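PDB 7PBG: FAD-binding oxidoreductase from Gulosibacter chungangensis, which oxidises 4-ethylphenol with a bound FAD cofactor, a dehydrogenation consistent with formation of 4-vinylphenol. Local coordinates for residues A[150-155]-A[378-384]. Numbering follows the deposited sequence.
Sequences PAELDW and VPNRHSA. With FAD (flavin-adenine dinucleotide), chain C.
Asp154 and Arg381 join two loops by a salt bridge that uses a single carboxylate oxygen: Arg381 NH2 gives a fairly straight bond to Asp154 OD1 (2.8 Å, 159°), meeting its syn side, while Arg381 NE adds only a weak one. The bend at chi3 (65°) turns the guanidinium back over 150-155, where Trp155 presents an edge to its face, Trp155 CE3 lying 3.6 Å from Arg381 CZ with the planes 77° apart. The other carboxylate oxygen, Asp154 OD2, takes a bond from a water that also donates to Pro379 O. With an alanine at Asp154, the Arg381 guanidinium would probably lose its anionic mate and be freer to swing off the Trp155 edge. Toward the flavin, Ser383 OG donates to Glu152 OE1 (2.6 Å) on the anti side, well out of the carboxylate plane, and Glu152 OE2 is held by Arg371, so both carboxylate oxygens are engaged while Glu152 CG rests 3.4 Å from FAD O4. Leu153 divides its methyls, CD1 against the dimethylbenzene end of the isoalloxazine and CD2 4.0 Å from Ala384 CB. A second water bridges the loops, donating to the backbone Glu152 O and the side-chain Asn380 OD1 and accepting from Ser383 N; the same Asn380 OD1 accepts from His382 N in an Asx turn, and Asn380 ND2 is tied to Glu373 and Ala370. Pro150 and Pro379 close the far end, CB to CB at 3.8 Å. The contact thus links the FAD-binding and C-terminal portions of the oxidase beside the flavin, with helix 132-142 packing on the two prolines and helix 363-375 on Glu152, Asn380 and His382, the loop of 378-384 lying between that helix and strand 393-402.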
# COMPACT_ATOMS: atom_id res chain seq x y z
N PRO A 150 -2.91 18.22 -2.32
CA PRO A 150 -2.44 18.91 -1.13
C PRO A 150 -3.27 18.56 0.12
O PRO A 150 -4.48 18.38 0.11
CB PRO A 150 -2.61 20.40 -1.46
CG PRO A 150 -3.76 20.43 -2.48
CD PRO A 150 -3.71 19.10 -3.22
N ALA A 151 -2.58 18.55 1.26
CA ALA A 151 -3.22 18.73 2.58
C ALA A 151 -3.76 20.16 2.68
O ALA A 151 -3.66 20.97 1.68
CB ALA A 151 -2.18 18.43 3.65
N GLU A 152 -4.32 20.52 3.83
CA GLU A 152 -5.08 21.78 4.02
C GLU A 152 -4.15 22.98 3.94
O GLU A 152 -4.62 24.03 3.49
CB GLU A 152 -5.87 21.75 5.32
CG GLU A 152 -7.14 20.95 5.15
CD GLU A 152 -8.35 21.28 6.00
OE1 GLU A 152 -8.44 22.40 6.58
OE2 GLU A 152 -9.24 20.44 6.03
N LEU A 153 -2.88 22.83 4.31
CA LEU A 153 -1.98 24.01 4.35
C LEU A 153 -0.88 23.88 3.30
O LEU A 153 -0.18 22.86 3.27
CB LEU A 153 -1.44 24.12 5.78
CG LEU A 153 -2.52 24.34 6.83
CD1 LEU A 153 -1.93 24.20 8.25
CD2 LEU A 153 -3.16 25.69 6.66
N ASP A 154 -0.65 24.92 2.49
CA ASP A 154 0.21 24.78 1.29
C ASP A 154 1.70 24.73 1.62
O ASP A 154 2.50 24.42 0.72
CB ASP A 154 -0.09 25.83 0.23
CG ASP A 154 0.29 27.26 0.58
OD1 ASP A 154 1.26 27.46 1.30
OD2 ASP A 154 -0.27 28.14 -0.05
N TRP A 155 2.08 24.99 2.87
CA TRP A 155 3.47 24.90 3.36
C TRP A 155 3.81 23.47 3.78
O TRP A 155 5.00 23.25 4.15
CB TRP A 155 3.69 25.86 4.55
CG TRP A 155 2.79 25.71 5.74
CD1 TRP A 155 2.56 24.59 6.52
CD2 TRP A 155 2.04 26.78 6.37
NE1 TRP A 155 1.76 24.90 7.58
CE2 TRP A 155 1.37 26.22 7.48
CE3 TRP A 155 1.84 28.13 6.08
CZ2 TRP A 155 0.56 26.97 8.32
CZ3 TRP A 155 1.00 28.87 6.89
CH2 TRP A 155 0.40 28.31 8.01
N VAL A 378 -5.29 22.58 -6.14
CA VAL A 378 -4.77 23.96 -5.97
C VAL A 378 -4.57 24.19 -4.49
O VAL A 378 -5.54 24.27 -3.73
CB VAL A 378 -5.72 25.01 -6.53
CG1 VAL A 378 -5.15 26.41 -6.33
CG2 VAL A 378 -6.01 24.73 -7.97
N PRO A 379 -3.33 24.15 -4.01
CA PRO A 379 -3.12 24.30 -2.58
C PRO A 379 -3.38 25.73 -2.14
O PRO A 379 -3.22 26.69 -2.94
CB PRO A 379 -1.64 23.93 -2.37
CG PRO A 379 -1.00 24.03 -3.70
CD PRO A 379 -2.07 24.10 -4.78
N ASN A 380 -3.73 25.90 -0.87
CA ASN A 380 -3.97 27.23 -0.27
C ASN A 380 -3.61 27.17 1.21
O ASN A 380 -3.16 26.13 1.68
CB ASN A 380 -5.39 27.75 -0.55
CG ASN A 380 -6.48 26.87 0.03
OD1 ASN A 380 -6.47 26.58 1.23
ND2 ASN A 380 -7.40 26.43 -0.81
N ARG A 381 -3.79 28.25 1.93
CA ARG A 381 -3.66 28.21 3.41
C ARG A 381 -4.90 28.83 4.04
O ARG A 381 -4.83 29.39 5.14
CB ARG A 381 -2.39 28.91 3.84
CG ARG A 381 -2.28 30.34 3.36
CD ARG A 381 -0.92 30.85 3.77
NE ARG A 381 0.17 30.14 3.11
CZ ARG A 381 1.47 30.36 3.32
NH1 ARG A 381 1.88 31.23 4.23
NH2 ARG A 381 2.37 29.67 2.65
N HIS A 382 -6.03 28.68 3.38
CA HIS A 382 -7.31 29.21 3.88
C HIS A 382 -7.54 28.77 5.33
O HIS A 382 -7.89 29.65 6.12
CB HIS A 382 -8.44 28.79 2.94
CG HIS A 382 -9.70 29.53 3.21
ND1 HIS A 382 -10.77 28.95 3.90
CD2 HIS A 382 -10.05 30.80 2.93
CE1 HIS A 382 -11.74 29.85 3.99
NE2 HIS A 382 -11.30 31.01 3.44
N SER A 383 -7.32 27.49 5.69
CA SER A 383 -7.56 26.93 7.05
C SER A 383 -6.57 27.49 8.08
O SER A 383 -6.85 27.27 9.26
CB SER A 383 -7.53 25.41 7.08
OG SER A 383 -8.34 24.91 6.04
N ALA A 384 -5.53 28.22 7.68
CA ALA A 384 -4.60 28.92 8.60
C ALA A 384 -5.35 30.01 9.38
O ALA A 384 -4.96 30.36 10.50
CB ALA A 384 -3.42 29.49 7.84
PA FAD C . 7.34 17.27 8.60
O1A FAD C . 7.14 18.01 9.88
O2A FAD C . 8.54 17.62 7.75
O5B FAD C . 7.43 15.74 8.93
C5B FAD C . 6.52 15.11 9.83
C4B FAD C . 7.23 13.93 10.45
O4B FAD C . 7.55 12.94 9.43
C3B FAD C . 8.58 14.23 11.11
O3B FAD C . 8.41 14.73 12.44
C2B FAD C . 9.31 12.88 10.99
O2B FAD C . 8.88 12.02 12.03
C1B FAD C . 8.85 12.41 9.62
N9A FAD C . 9.68 12.85 8.52
C8A FAD C . 9.42 13.90 7.70
N7A FAD C . 10.34 14.04 6.79
C5A FAD C . 11.27 13.07 7.06
C6A FAD C . 12.45 12.69 6.40
N6A FAD C . 12.94 13.35 5.35
N1A FAD C . 13.14 11.66 6.93
C2A FAD C . 12.62 11.01 8.00
N3A FAD C . 11.51 11.26 8.68
C4A FAD C . 10.87 12.32 8.14
N1 FAD C . -2.42 16.93 7.98
C2 FAD C . -2.86 16.18 6.98
O2 FAD C . -2.26 15.13 6.64
N3 FAD C . -3.92 16.56 6.24
C4 FAD C . -4.66 17.68 6.51
O4 FAD C . -5.58 18.02 5.75
C4X FAD C . -4.26 18.46 7.58
N5 FAD C . -4.97 19.52 7.85
C5X FAD C . -4.54 20.29 8.91
C6 FAD C . -5.28 21.45 9.21
C7 FAD C . -4.89 22.31 10.22
C7M FAD C . -5.71 23.56 10.49
C8 FAD C . -3.72 22.02 10.95
C8M FAD C . -3.26 22.92 12.05
C9 FAD C . -3.01 20.86 10.68
C9A FAD C . -3.38 19.98 9.65
N10 FAD C . -2.66 18.84 9.32
C10 FAD C . -3.07 18.05 8.26
C1' FAD C . -1.38 18.49 10.00
C2' FAD C . -0.14 19.11 9.33
O2' FAD C . -0.39 20.51 8.96
C3' FAD C . 0.32 18.41 8.04
O3' FAD C . 0.27 17.02 8.19
C4' FAD C . 1.72 18.80 7.54
O4' FAD C . 1.82 18.56 6.13
C5' FAD C . 2.78 18.03 8.27
O5' FAD C . 4.00 18.79 8.39
P FAD C . 5.16 18.67 7.30
O1P FAD C . 6.03 19.89 7.41
O2P FAD C . 4.49 18.39 5.99
O3P FAD C . 5.98 17.37 7.75
O HOH W 1 -3.01 23.33 0.71
O HOH W 2 -6.86 25.34 3.65
O HOH W 3 -0.44 27.69 -3.05